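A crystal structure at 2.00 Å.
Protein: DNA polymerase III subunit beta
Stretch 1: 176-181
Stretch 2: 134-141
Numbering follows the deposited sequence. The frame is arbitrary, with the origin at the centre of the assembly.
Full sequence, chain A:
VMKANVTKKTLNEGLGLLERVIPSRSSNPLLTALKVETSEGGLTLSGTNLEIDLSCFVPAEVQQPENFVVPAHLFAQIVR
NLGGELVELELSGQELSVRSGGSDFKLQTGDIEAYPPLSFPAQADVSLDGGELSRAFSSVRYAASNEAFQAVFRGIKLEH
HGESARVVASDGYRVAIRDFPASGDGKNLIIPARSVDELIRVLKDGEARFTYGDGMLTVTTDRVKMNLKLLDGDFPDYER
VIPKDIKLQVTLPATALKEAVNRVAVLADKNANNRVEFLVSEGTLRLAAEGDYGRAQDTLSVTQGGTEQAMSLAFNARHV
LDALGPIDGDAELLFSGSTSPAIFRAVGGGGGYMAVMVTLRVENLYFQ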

# COMPACT_ATOMS: atom_id res chain seq x y z
N ALA A 176 -15.20 7.07 24.21
CA ALA A 176 -15.56 7.78 22.98
C ALA A 176 -17.07 7.67 22.83
O ALA A 176 -17.63 6.59 23.00
CB ALA A 176 -14.86 7.15 21.79
N ILE A 177 -17.69 8.81 22.51
CA ILE A 177 -19.14 8.95 22.39
C ILE A 177 -19.46 9.71 21.13
O ILE A 177 -18.79 10.70 20.80
CB ILE A 177 -19.70 9.76 23.59
CG1 ILE A 177 -19.44 9.03 24.91
CG2 ILE A 177 -21.20 10.08 23.42
CD1 ILE A 177 -19.65 9.92 26.11
N ARG A 178 -20.46 9.25 20.38
CA ARG A 178 -21.05 10.08 19.34
C ARG A 178 -22.57 9.96 19.35
O ARG A 178 -23.10 8.85 19.30
CB ARG A 178 -20.50 9.73 17.96
CG ARG A 178 -20.94 10.74 16.90
CD ARG A 178 -19.84 11.09 15.92
NE ARG A 178 -20.19 12.28 15.14
CZ ARG A 178 -19.39 12.84 14.24
NH1 ARG A 178 -18.18 12.36 14.00
NH2 ARG A 178 -19.81 13.92 13.59
N ASP A 179 -23.24 11.10 19.45
CA ASP A 179 -24.70 11.23 19.34
C ASP A 179 -25.04 11.47 17.89
O ASP A 179 -24.31 12.18 17.20
CB ASP A 179 -25.20 12.42 20.18
CG ASP A 179 -25.15 12.16 21.67
OD1 ASP A 179 -25.59 11.07 22.11
OD2 ASP A 179 -24.64 13.01 22.42
N PHE A 180 -26.15 10.88 17.44
CA PHE A 180 -26.59 11.06 16.06
C PHE A 180 -28.13 10.96 15.94
O PHE A 180 -28.77 10.36 16.80
CB PHE A 180 -25.88 10.03 15.16
CG PHE A 180 -26.16 8.59 15.53
CD1 PHE A 180 -25.47 7.97 16.55
CD2 PHE A 180 -27.11 7.86 14.82
CE1 PHE A 180 -25.73 6.65 16.88
CE2 PHE A 180 -27.37 6.53 15.14
CZ PHE A 180 -26.67 5.92 16.17
N PRO A 181 -28.73 11.55 14.89
CA PRO A 181 -30.19 11.47 14.69
C PRO A 181 -30.71 10.04 14.55
O PRO A 181 -30.08 9.20 13.90
CB PRO A 181 -30.42 12.24 13.39
CG PRO A 181 -29.22 13.10 13.21
CD PRO A 181 -28.08 12.37 13.84
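Stretch 2 134-141: SRAFSSVR

Stretch 2 packs as a helix, nearly antiparallel, along one side of the extended strand of stretch 1, in a small and mostly apolar contact fastened by one hydrogen bond between side chains. Residues 134-140 are helical, in a helix that begins earlier in the chain, whereas 176-181 continue a strand with extended phi/psi values throughout. The N-to-C directions of the two elements make an angle of 166°, and their axes come within 7.5 Å. Together the two stretches bury 322 Å².

Because the directions are opposed, the pairing runs backward along the helix as the strand advances. Ala176, at the start of the strand segment, lies beside Val140, with CA of Ala176 4.8 Å from CA of Val140; further along, CA of Arg178 is 5.5 Å from CA of Ala136. Strand side chains alternate, so Ala176, Arg178 and Phe180 point toward the helix, while Ile177 and Asp179 point away. On the helix, Ala136, Ser139 and Val140 point toward the strand, the three- and four-residue spacing that brings side chains onto one helical face.

At the Val140 end, CB of Ala176 meets CB of Val140 at 3.7 Å; the single methyl of Ala176 packs directly against the branched side chain of Val140. Val140, with chi1 in the m well, lays CG1 against the strand backbone, 3.6 Å from C of Ile177 and 3.6 Å from N of Arg178. Thus Ile177 meets the helix through its main chain even though its side chain is directed elsewhere.

Ala136 plays a similar part nearer the start of the helix segment. Its methyl group touches two larger side chains: CB of Ala136 is 4.1 Å from CG of Arg178 and 3.6 Å from CD1 of the Phe180 ring, which it approaches obliquely. Phe180, with chi1 at 61°, adds a modest apolar contact at this end.

Arg178 combines both kinds of interaction. Its aliphatic portion lies over Ala136, and the chain then extends to place NH1 2.9 Å from OG of Ser139, to which it donates a hydrogen bond with an N-H...O angle of 150°. The hydroxyl lies at the edge of the guanidinium, near its plane, where the N-H groups point. Ser139 suits this buried site because its OG can accept from NH1 of Arg178 while donating to O of Arg135, one turn back in the helix, at 2.8 Å. The serine thereby links the arginine to the helix backbone.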

# COMPACT_ATOMS: atom_id res chain seq x y z
N SER A 134 -22.89 4.68 10.57
CA SER A 134 -21.53 4.34 10.19
C SER A 134 -20.50 5.37 10.66
O SER A 134 -19.46 5.00 11.19
CB SER A 134 -21.43 4.20 8.67
OG SER A 134 -20.13 3.77 8.30
N ARG A 135 -20.78 6.65 10.46
CA ARG A 135 -19.85 7.69 10.90
C ARG A 135 -19.77 7.73 12.45
O ARG A 135 -18.70 7.91 13.00
CB ARG A 135 -20.16 9.05 10.25
CG ARG A 135 -19.37 9.30 8.95
CD ARG A 135 -19.76 10.56 8.19
NE ARG A 135 -20.78 10.28 7.18
CZ ARG A 135 -22.11 10.39 7.33
NH1 ARG A 135 -22.64 10.80 8.47
NH2 ARG A 135 -22.92 10.09 6.31
N ALA A 136 -20.88 7.46 13.14
CA ALA A 136 -20.86 7.34 14.60
C ALA A 136 -19.99 6.16 15.04
O ALA A 136 -19.10 6.33 15.88
CB ALA A 136 -22.26 7.22 15.18
N PHE A 137 -20.21 4.99 14.46
CA PHE A 137 -19.35 3.82 14.70
C PHE A 137 -17.87 4.13 14.50
O PHE A 137 -17.04 3.79 15.34
CB PHE A 137 -19.71 2.65 13.78
CG PHE A 137 -20.90 1.84 14.22
CD1 PHE A 137 -21.26 1.72 15.55
CD2 PHE A 137 -21.62 1.11 13.27
CE1 PHE A 137 -22.35 0.94 15.92
CE2 PHE A 137 -22.69 0.33 13.63
CZ PHE A 137 -23.07 0.25 14.95
N SER A 138 -17.55 4.77 13.38
CA SER A 138 -16.16 5.06 13.02
C SER A 138 -15.51 6.06 13.98
O SER A 138 -14.30 6.06 14.14
CB SER A 138 -16.07 5.64 11.61
OG SER A 138 -16.37 4.66 10.65
N SER A 139 -16.33 6.91 14.60
CA SER A 139 -15.85 7.91 15.54
C SER A 139 -15.50 7.33 16.90
O SER A 139 -14.67 7.91 17.60
CB SER A 139 -16.89 9.01 15.73
OG SER A 139 -17.10 9.67 14.49
N VAL A 140 -16.13 6.21 17.30
CA VAL A 140 -15.93 5.66 18.66
C VAL A 140 -15.22 4.32 18.74
O VAL A 140 -14.73 3.96 19.80
CB VAL A 140 -17.24 5.58 19.46
CG1 VAL A 140 -17.94 6.94 19.40
CG2 VAL A 140 -18.12 4.42 18.96
N ARG A 141 -15.09 3.63 17.61
CA ARG A 141 -14.61 2.24 17.54
C ARG A 141 -13.23 2.02 18.18
O ARG A 141 -13.00 1.01 18.84
CB ARG A 141 -14.59 1.80 16.06
CG ARG A 141 -13.58 0.73 15.67
CD ARG A 141 -14.10 -0.59 16.15
NE ARG A 141 -13.24 -1.75 15.87
CZ ARG A 141 -12.43 -2.32 16.74
NH1 ARG A 141 -12.26 -1.82 17.97
NH2 ARG A 141 -11.77 -3.41 16.38